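Local coordinates for putative cell surface hydrolase (Lactobacillus plantarum, PDB 3LP5), which probably acts as a cell-surface hydrolase of the alpha/beta-hydrolase clan, with a natural substrate that is not known, at residues Thr113-Arg118 with Glu154-Arg159; Lys74-Asp78 with Ser150-Glu154; Ser225-Tyr230 with Asn244-Val248. The contacts are given in a common frame with arbitrary orientation. Numbering follows the deposited sequence.

Contact 1. Residues Thr113-Arg118 with Glu154-Arg159; sequences TLFLER and ELYRYR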
loop_
_atom_site.group_PDB
_atom_site.type_symbol
_atom_site.label_atom_id
_atom_site.label_comp_id
_atom_site.label_asym_id
_atom_site.label_seq_id
_atom_site.Cartn_x
_atom_site.Cartn_y
_atom_site.Cartn_z
ATOM N N THR A 113 -5.934 3.706 -2.407
ATOM C CA THR A 113 -7.351 3.365 -2.581
ATOM C C THR A 113 -8.093 4.389 -3.424
ATOM O O THR A 113 -8.976 4.061 -4.215
ATOM C CB THR A 113 -8.099 3.228 -1.190
ATOM O OG1 THR A 113 -7.463 2.196 -0.421
ATOM C CG2 THR A 113 -9.528 2.823 -1.393
ATOM N N LEU A 114 -7.839 5.656 -3.130
ATOM C CA LEU A 114 -8.525 6.728 -3.779
ATOM C C LEU A 114 -8.103 6.705 -5.287
ATOM O O LEU A 114 -8.938 6.830 -6.179
ATOM C CB LEU A 114 -8.192 8.059 -3.053
ATOM C CG LEU A 114 -8.999 9.267 -3.520
ATOM C CD1 LEU A 114 -10.494 9.048 -3.330
ATOM C CD2 LEU A 114 -8.532 10.560 -2.789
ATOM N N PHE A 115 -6.814 6.542 -5.555
ATOM C CA PHE A 115 -6.330 6.417 -6.939
ATOM C C PHE A 115 -7.076 5.269 -7.657
ATOM O O PHE A 115 -7.523 5.460 -8.797
ATOM C CB PHE A 115 -4.831 6.156 -6.949
ATOM C CG PHE A 115 -4.308 5.682 -8.278
ATOM C CD1 PHE A 115 -3.999 6.595 -9.277
ATOM C CD2 PHE A 115 -4.179 4.330 -8.540
ATOM C CE1 PHE A 115 -3.549 6.162 -10.534
ATOM C CE2 PHE A 115 -3.773 3.886 -9.817
ATOM C CZ PHE A 115 -3.455 4.805 -10.784
ATOM N N LEU A 116 -7.241 4.105 -6.974
ATOM C CA LEU A 116 -7.846 2.959 -7.645
ATOM C C LEU A 116 -9.329 3.183 -7.924
ATOM O O LEU A 116 -9.834 2.754 -8.962
ATOM C CB LEU A 116 -7.652 1.667 -6.888
ATOM C CG LEU A 116 -6.178 1.287 -6.704
ATOM C CD1 LEU A 116 -6.179 0.166 -5.689
ATOM C CD2 LEU A 116 -5.481 0.848 -8.044
ATOM N N GLU A 117 -9.999 3.903 -7.022
ATOM C CA GLU A 117 -11.446 4.149 -7.151
ATOM C C GLU A 117 -11.728 5.169 -8.255
ATOM O O GLU A 117 -12.740 5.035 -8.935
ATOM C CB GLU A 117 -12.033 4.763 -5.863
ATOM C CG GLU A 117 -12.065 3.814 -4.727
ATOM C CD GLU A 117 -12.549 4.457 -3.453
ATOM O OE1 GLU A 117 -12.382 5.656 -3.294
ATOM O OE2 GLU A 117 -13.124 3.770 -2.609
ATOM N N ARG A 118 -10.858 6.193 -8.381
ATOM C CA ARG A 118 -11.128 7.363 -9.234
ATOM C C ARG A 118 -10.271 7.510 -10.492
ATOM O O ARG A 118 -10.763 8.026 -11.522
ATOM C CB ARG A 118 -11.025 8.635 -8.397
ATOM C CG ARG A 118 -11.970 8.620 -7.198
ATOM C CD ARG A 118 -12.076 9.997 -6.623
ATOM N NE ARG A 118 -13.113 10.746 -7.340
ATOM C CZ ARG A 118 -13.506 11.978 -7.025
ATOM N NH1 ARG A 118 -12.923 12.592 -6.000
ATOM N NH2 ARG A 118 -14.499 12.584 -7.719
ATOM N N GLU A 154 -15.387 9.946 1.594
ATOM C CA GLU A 154 -14.963 10.023 0.220
ATOM C C GLU A 154 -14.513 8.638 -0.261
ATOM O O GLU A 154 -14.922 8.228 -1.320
ATOM C CB GLU A 154 -13.838 11.064 0.040
ATOM C CG GLU A 154 -13.336 11.160 -1.428
ATOM C CD GLU A 154 -12.136 12.072 -1.663
ATOM O OE1 GLU A 154 -11.289 12.321 -0.751
ATOM O OE2 GLU A 154 -11.979 12.494 -2.805
ATOM N N LEU A 155 -13.712 7.903 0.506
ATOM C CA LEU A 155 -13.352 6.514 0.100
ATOM C C LEU A 155 -14.571 5.593 -0.020
ATOM O O LEU A 155 -14.580 4.716 -0.879
ATOM C CB LEU A 155 -12.383 5.871 1.060
ATOM C CG LEU A 155 -11.096 6.678 1.283
ATOM C CD1 LEU A 155 -10.262 6.107 2.441
ATOM C CD2 LEU A 155 -10.255 6.552 -0.019
ATOM N N TYR A 156 -15.591 5.802 0.810
ATOM C CA TYR A 156 -16.734 4.867 0.762
ATOM C C TYR A 156 -17.593 5.249 -0.420
ATOM O O TYR A 156 -18.085 4.404 -1.165
ATOM C CB TYR A 156 -17.532 5.018 2.047
ATOM C CG TYR A 156 -18.654 4.052 2.225
ATOM C CD1 TYR A 156 -18.398 2.703 2.457
ATOM C CD2 TYR A 156 -19.981 4.486 2.203
ATOM C CE1 TYR A 156 -19.457 1.767 2.668
ATOM C CE2 TYR A 156 -21.066 3.564 2.400
ATOM C CZ TYR A 156 -20.787 2.197 2.606
ATOM O OH TYR A 156 -21.853 1.293 2.804
ATOM N N ARG A 157 -17.717 6.548 -0.654
ATOM C CA ARG A 157 -18.566 7.017 -1.753
ATOM C C ARG A 157 -18.089 6.514 -3.117
ATOM O O ARG A 157 -18.903 6.296 -4.032
ATOM C CB ARG A 157 -18.613 8.557 -1.797
ATOM C CG ARG A 157 -19.666 9.062 -2.823
ATOM C CD ARG A 157 -19.436 10.523 -3.291
ATOM N NE ARG A 157 -19.853 10.793 -4.709
ATOM C CZ ARG A 157 -20.752 10.118 -5.478
ATOM N NH1 ARG A 157 -21.453 9.057 -5.047
ATOM N NH2 ARG A 157 -20.967 10.535 -6.729
ATOM N N TYR A 158 -16.780 6.376 -3.290
ATOM C CA TYR A 158 -16.296 5.948 -4.587
ATOM C C TYR A 158 -15.873 4.479 -4.664
ATOM O O TYR A 158 -15.223 4.070 -5.646
ATOM C CB TYR A 158 -15.151 6.857 -5.090
ATOM C CG TYR A 158 -15.646 8.240 -5.294
ATOM C CD1 TYR A 158 -16.564 8.502 -6.319
ATOM C CD2 TYR A 158 -15.278 9.278 -4.427
ATOM C CE1 TYR A 158 -17.058 9.769 -6.519
ATOM C CE2 TYR A 158 -15.773 10.564 -4.620
ATOM C CZ TYR A 158 -16.659 10.782 -5.669
ATOM O OH TYR A 158 -17.180 12.004 -5.904
ATOM N N ARG A 159 -16.260 3.683 -3.695
ATOM C CA ARG A 159 -15.746 2.291 -3.590
ATOM C C ARG A 159 -16.204 1.479 -4.770
ATOM O O ARG A 159 -15.516 0.532 -5.118
ATOM C CB ARG A 159 -16.205 1.632 -2.269
ATOM C CG ARG A 159 -17.776 1.401 -2.240
ATOM C CD ARG A 159 -18.294 0.988 -0.830
ATOM N NE ARG A 159 -19.719 0.658 -0.848
ATOM C CZ ARG A 159 -20.721 1.545 -0.989
ATOM N NH1 ARG A 159 -20.487 2.875 -1.143
ATOM N NH2 ARG A 159 -21.985 1.114 -0.990
#

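Contact 2. Residues Lys74-Asp78 with Ser150-Glu154; sequences KANID and SMFKE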
loop_
_atom_site.group_PDB
_atom_site.type_symbol
_atom_site.label_atom_id
_atom_site.label_comp_id
_atom_site.label_asym_id
_atom_site.label_seq_id
_atom_site.Cartn_x
_atom_site.Cartn_y
_atom_site.Cartn_z
ATOM N N LYS A 74 -6.989 14.685 5.024
ATOM C CA LYS A 74 -7.718 14.570 3.761
ATOM C C LYS A 74 -7.245 15.564 2.685
ATOM O O LYS A 74 -7.094 15.177 1.533
ATOM C CB LYS A 74 -9.210 14.714 3.948
ATOM C CG LYS A 74 -10.044 14.600 2.664
ATOM C CD LYS A 74 -11.496 14.693 3.037
ATOM C CE LYS A 74 -12.504 14.541 1.899
ATOM N NZ LYS A 74 -12.066 15.214 0.669
ATOM N N ALA A 75 -7.030 16.831 3.061
ATOM C CA ALA A 75 -6.635 17.800 2.090
ATOM C C ALA A 75 -5.337 17.345 1.368
ATOM O O ALA A 75 -5.210 17.508 0.133
ATOM C CB ALA A 75 -6.469 19.115 2.725
ATOM N N ASN A 76 -4.374 16.778 2.125
ATOM C CA ASN A 76 -3.183 16.307 1.535
ATOM C C ASN A 76 -3.346 14.996 0.764
ATOM O O ASN A 76 -2.753 14.812 -0.309
ATOM C CB ASN A 76 -2.030 16.260 2.579
ATOM C CG ASN A 76 -1.723 17.605 3.105
ATOM O OD1 ASN A 76 -1.752 17.857 4.321
ATOM N ND2 ASN A 76 -1.492 18.510 2.217
ATOM N N ILE A 77 -4.171 14.113 1.294
ATOM C CA ILE A 77 -4.391 12.824 0.698
ATOM C C ILE A 77 -5.066 13.023 -0.664
ATOM O O ILE A 77 -4.733 12.313 -1.634
ATOM C CB ILE A 77 -5.337 11.931 1.594
ATOM C CG1 ILE A 77 -4.687 11.614 2.962
ATOM C CG2 ILE A 77 -5.831 10.659 0.819
ATOM C CD1 ILE A 77 -3.510 10.892 2.851
ATOM N N ASP A 78 -5.977 13.990 -0.757
ATOM C CA ASP A 78 -6.654 14.226 -2.078
ATOM C C ASP A 78 -5.631 14.669 -3.132
ATOM O O ASP A 78 -5.716 14.235 -4.260
ATOM C CB ASP A 78 -7.806 15.245 -1.975
ATOM C CG ASP A 78 -9.063 14.664 -1.280
ATOM O OD1 ASP A 78 -9.224 13.429 -1.142
ATOM O OD2 ASP A 78 -9.906 15.445 -0.854
ATOM N N SER A 150 -14.738 12.654 7.124
ATOM C CA SER A 150 -14.840 13.174 5.781
ATOM C C SER A 150 -13.987 12.311 4.826
ATOM O O SER A 150 -14.432 11.994 3.712
ATOM C CB SER A 150 -14.355 14.633 5.771
ATOM O OG SER A 150 -14.743 15.195 4.540
ATOM N N MET A 151 -12.771 11.961 5.270
ATOM C CA MET A 151 -11.891 11.036 4.541
ATOM C C MET A 151 -12.607 9.736 4.223
ATOM O O MET A 151 -12.692 9.348 3.071
ATOM C CB MET A 151 -10.557 10.753 5.304
ATOM C CG MET A 151 -9.548 9.795 4.578
ATOM S SD MET A 151 -8.621 10.700 3.284
ATOM C CE MET A 151 -9.626 10.545 1.826
ATOM N N PHE A 152 -13.140 9.068 5.237
ATOM C CA PHE A 152 -13.780 7.798 4.968
ATOM C C PHE A 152 -15.019 8.001 4.051
ATOM O O PHE A 152 -15.292 7.176 3.200
ATOM C CB PHE A 152 -14.283 7.181 6.270
ATOM C CG PHE A 152 -15.078 5.908 6.044
ATOM C CD1 PHE A 152 -14.437 4.732 5.666
ATOM C CD2 PHE A 152 -16.469 5.924 6.130
ATOM C CE1 PHE A 152 -15.156 3.551 5.443
ATOM C CE2 PHE A 152 -17.200 4.762 5.889
ATOM C CZ PHE A 152 -16.524 3.561 5.538
ATOM N N LYS A 153 -15.742 9.095 4.219
ATOM C CA LYS A 153 -16.952 9.378 3.382
ATOM C C LYS A 153 -16.555 9.390 1.908
ATOM O O LYS A 153 -17.281 8.839 1.083
ATOM C CB LYS A 153 -17.598 10.712 3.782
ATOM C CG LYS A 153 -18.416 10.572 5.115
ATOM C CD LYS A 153 -19.116 11.916 5.492
ATOM C CE LYS A 153 -19.598 11.921 6.940
ATOM N NZ LYS A 153 -20.187 13.266 7.304
ATOM N N GLU A 154 -15.387 9.946 1.594
ATOM C CA GLU A 154 -14.963 10.023 0.220
ATOM C C GLU A 154 -14.513 8.638 -0.261
ATOM O O GLU A 154 -14.922 8.228 -1.320
ATOM C CB GLU A 154 -13.838 11.064 0.040
ATOM C CG GLU A 154 -13.336 11.160 -1.428
ATOM C CD GLU A 154 -12.136 12.072 -1.663
ATOM O OE1 GLU A 154 -11.289 12.321 -0.751
ATOM O OE2 GLU A 154 -11.979 12.494 -2.805
#

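Contact 3. Residues Ser225-Tyr230 with Asn244-Val248; sequences SLIRQY and NAQRV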
loop_
_atom_site.group_PDB
_atom_site.type_symbol
_atom_site.label_atom_id
_atom_site.label_comp_id
_atom_site.label_asym_id
_atom_site.label_seq_id
_atom_site.Cartn_x
_atom_site.Cartn_y
_atom_site.Cartn_z
ATOM N N SER A 225 7.704 -10.942 5.811
ATOM C CA SER A 225 7.336 -12.307 5.533
ATOM C C SER A 225 5.944 -12.323 4.797
ATOM O O SER A 225 5.754 -13.061 3.854
ATOM C CB SER A 225 7.247 -13.126 6.810
ATOM O OG SER A 225 6.885 -14.478 6.507
ATOM N N LEU A 226 5.024 -11.461 5.207
ATOM C CA LEU A 226 3.667 -11.450 4.646
ATOM C C LEU A 226 3.647 -10.860 3.267
ATOM O O LEU A 226 2.829 -11.243 2.409
ATOM C CB LEU A 226 2.711 -10.681 5.566
ATOM C CG LEU A 226 2.483 -11.346 6.940
ATOM C CD1 LEU A 226 1.783 -10.347 7.834
ATOM C CD2 LEU A 226 1.663 -12.649 6.859
ATOM N N ILE A 227 4.486 -9.849 3.068
ATOM C CA ILE A 227 4.550 -9.210 1.767
ATOM C C ILE A 227 5.024 -10.271 0.792
ATOM O O ILE A 227 4.387 -10.490 -0.268
ATOM C CB ILE A 227 5.502 -7.990 1.711
ATOM C CG1 ILE A 227 4.940 -6.790 2.468
ATOM C CG2 ILE A 227 5.886 -7.651 0.267
ATOM C CD1 ILE A 227 6.014 -5.705 2.760
ATOM N N ARG A 228 6.079 -10.969 1.170
ATOM C CA ARG A 228 6.570 -12.100 0.316
ATOM C C ARG A 228 5.512 -13.198 0.021
ATOM O O ARG A 228 5.300 -13.578 -1.127
ATOM C CB ARG A 228 7.815 -12.699 0.912
ATOM C CG ARG A 228 9.003 -11.771 0.782
ATOM C CD ARG A 228 10.232 -12.379 1.471
ATOM N NE ARG A 228 10.588 -13.660 0.844
ATOM C CZ ARG A 228 11.223 -14.649 1.455
ATOM N NH1 ARG A 228 11.620 -14.526 2.713
ATOM N NH2 ARG A 228 11.529 -15.748 0.774
ATOM N N GLN A 229 4.848 -13.708 1.052
ATOM C CA GLN A 229 3.849 -14.733 0.909
ATOM C C GLN A 229 2.586 -14.290 0.135
ATOM O O GLN A 229 2.083 -15.046 -0.671
ATOM C CB GLN A 229 3.447 -15.264 2.284
ATOM C CG GLN A 229 2.288 -16.276 2.254
ATOM C CD GLN A 229 2.265 -17.133 3.476
ATOM O OE1 GLN A 229 3.267 -17.220 4.209
ATOM N NE2 GLN A 229 1.149 -17.776 3.719
ATOM N N TYR A 230 2.057 -13.103 0.410
ATOM C CA TYR A 230 0.729 -12.732 -0.126
ATOM C C TYR A 230 0.835 -11.699 -1.231
ATOM O O TYR A 230 0.096 -11.781 -2.186
ATOM C CB TYR A 230 -0.202 -12.203 0.996
ATOM C CG TYR A 230 -0.625 -13.306 1.964
ATOM C CD1 TYR A 230 -1.560 -14.294 1.583
ATOM C CD2 TYR A 230 -0.076 -13.384 3.239
ATOM C CE1 TYR A 230 -1.911 -15.311 2.472
ATOM C CE2 TYR A 230 -0.414 -14.400 4.126
ATOM C CZ TYR A 230 -1.342 -15.342 3.747
ATOM O OH TYR A 230 -1.684 -16.323 4.647
ATOM N N ASN A 244 1.927 -17.799 9.029
ATOM C CA ASN A 244 1.383 -16.538 8.456
ATOM C C ASN A 244 -0.114 -16.686 8.215
ATOM O O ASN A 244 -0.903 -15.757 8.528
ATOM C CB ASN A 244 2.099 -16.144 7.160
ATOM C CG ASN A 244 3.451 -15.458 7.407
ATOM O OD1 ASN A 244 3.739 -15.014 8.499
ATOM N ND2 ASN A 244 4.268 -15.366 6.366
ATOM N N ALA A 245 -0.504 -17.871 7.717
ATOM C CA ALA A 245 -1.921 -18.257 7.523
ATOM C C ALA A 245 -2.743 -18.047 8.796
ATOM O O ALA A 245 -3.888 -17.606 8.738
ATOM C CB ALA A 245 -2.059 -19.745 7.038
ATOM N N GLN A 246 -2.130 -18.279 9.947
ATOM C CA GLN A 246 -2.851 -18.172 11.190
ATOM C C GLN A 246 -2.943 -16.743 11.690
ATOM O O GLN A 246 -3.705 -16.494 12.644
ATOM C CB GLN A 246 -2.221 -19.036 12.271
ATOM C CG GLN A 246 -2.326 -20.534 12.043
ATOM C CD GLN A 246 -1.495 -21.259 13.092
ATOM O OE1 GLN A 246 -0.362 -20.853 13.392
ATOM N NE2 GLN A 246 -2.071 -22.307 13.692
ATOM N N ARG A 247 -2.208 -15.825 11.053
ATOM C CA ARG A 247 -2.384 -14.377 11.273
ATOM C C ARG A 247 -3.637 -13.765 10.583
ATOM O O ARG A 247 -4.091 -12.665 10.956
ATOM C CB ARG A 247 -1.159 -13.613 10.788
ATOM C CG ARG A 247 0.125 -13.992 11.503
ATOM C CD ARG A 247 1.310 -13.171 10.947
ATOM N NE ARG A 247 2.594 -13.854 11.196
ATOM C CZ ARG A 247 3.170 -13.976 12.392
ATOM N NH1 ARG A 247 2.609 -13.484 13.503
ATOM N NH2 ARG A 247 4.317 -14.624 12.490
ATOM N N VAL A 248 -4.167 -14.444 9.583
ATOM C CA VAL A 248 -5.427 -14.011 8.920
ATOM C C VAL A 248 -6.615 -14.052 9.907
ATOM O O VAL A 248 -6.792 -15.058 10.646
ATOM C CB VAL A 248 -5.695 -14.913 7.736
ATOM C CG1 VAL A 248 -7.120 -14.717 7.118
ATOM C CG2 VAL A 248 -4.587 -14.741 6.712
#

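Contact 1. Residues Thr113-Arg118 with Glu154-Arg159
E117 and Y158 each lose 80 Å² to this contact, and L155 loses 64 Å². They join the C-terminal half of helix 107-118 to the last turn of helix 150-157. E117 points its CA-CB bond at the other segment and is buried. E117 OE2 lies 2.5 Å from L155 O and 3.2 Å from R159 CA, so the carboxylate sits against the C-terminal end of helix 150-157. Y158 is the first residue there to leave helical angles. Y158 O touches E117 CB at 3.3 Å. Its ring carries the guanidinium of R118, which lies flat on one face with planes at 11°. The cation-pi distance from R118 CZ to the Y158 ring centroid is 3.9 Å. R118 NH1 also makes a long salt bridge to E154 OE2, 3.3 Å. L155 supplies the apolar part. L155 CD2 lies 4.0 Å from both L114 CB and T113 CG2, and I194 of helix 191-195 packs on L155 as well. The chemistry is thus split. The contact pairs a cation-pi stack and a long salt bridge at the R118 side with a buried carboxylate against the backbone at the end of helix 150-157.

Contact 2. Residues Lys74-Asp78 with Ser150-Glu154
This is a side-by-side helix contact with a polar outer side and an apolar inner side. It joins the first turn of helix 74-92 to the first turns of helix 150-157. The short axes approach to 10.6 Å and run at 34°, in roughly the same direction. The two segments bury 265 Å² between them, much of it through long side chains. The backbones are nearest at K74 and M151, with CA atoms 5.5 Å apart. K74 has the largest share, 81 Å². Its chain is extended and crosses the gap, with K74 CE 3.5 Å from S150 OG and K74 CD 3.8 Å from M151 N. At its tip, K74 NZ bonds D78 OD2 at 2.7 Å within its own helix. The same K74 NZ reaches E154 OE1 at 3.3 Å, a weak bond that forms part of a salt bridge. K74, D78 and E154 therefore form a salt-bridge network, in which one lysine serves two acids. The model places the two carboxylates too close together, so the exact position of E154 OE1 is less sure. E154 also has a weak, long ion pair to R118 of helix 107-118. Below the charges, M151 SD packs on I77 CG2 at 3.7 Å. I77 continues inward to N107 and I111 of helix 107-118, and M151 meets M140. Helices packed beside one another over a mainly parallel sheet are typical of the alpha/beta-hydrolase fold. Here helix 107-118 begins within a GxSxG pattern (G104, S106, G108), consistent with a nucleophile elbow.

Contact 3. Residues Ser225-Tyr230 with Asn244-Val248
N244 has the central polar side chain of this contact, and its amide makes hydrogen bonds through both ends. N244 ND2 donates to S225 OG at 2.8 Å, with an angle of 167° at the hydrogen. N244 ND2 also donates to Q229 OE1 at 3.0 Å and 155°. S225 and Q229 are one helical turn apart, so one amide nitrogen bridges two successive turns of helix 217-231. The other end turns back to its own segment: N244 OD1 accepts from R247 NE at 3.2 Å and 169°. These bonds matter because N244 is buried and gives up 96 Å² to the contact. Its side chain is a knob in a hole formed by S225, L226, Q229 and Y230. L226 CD2 forms part of the wall, 3.4 Å from N244 CG. Helix 217-231 follows the edge strand 201-206 of the alpha/beta-hydrolase sheet. Helix 238-245 comes next, and the chain then returns past that strand. The return begins with a type I beta turn from A245 to V248, in which V248 N bonds A245 O at 3.3 Å. R247 N bonds N244 O at 2.8 Å. R247 also has backbone hydrogen bonding to T206, and V248 packs on T203 and I205. The amide of Q229 is used at both ends too, since NE2 makes a weak hydrogen bond to R241 O. Packing completes the contact: L226 CD2 lies 4.1 Å from R247 CD. Y230 OH lies 3.5 Å from A245 CA and 3.9 Å from V248 CG2.

How the contacts relate
Contacts 1 and 2 are neighbours, with centres 10 Å apart. They share E154 and helix 150-157, and L114 CD2 of contact 1 touches D78 OD1 of contact 2 at 3.4 Å. Together they tie helices 74-92, 107-118 and 150-157 into one layer. Contact 3 is separate. Its centre lies 26 Å from that of contact 1 and 29 Å from that of contact 2, on the opposite side of the chain's centre from contact 2. I77 of contact 2 lies near the possible nucleophile elbow without touching it. One sodium lies about 8 Å from the D78 side chain, another about 14 Å from that of S225. The L114 side chain is about 12 Å from a sodium.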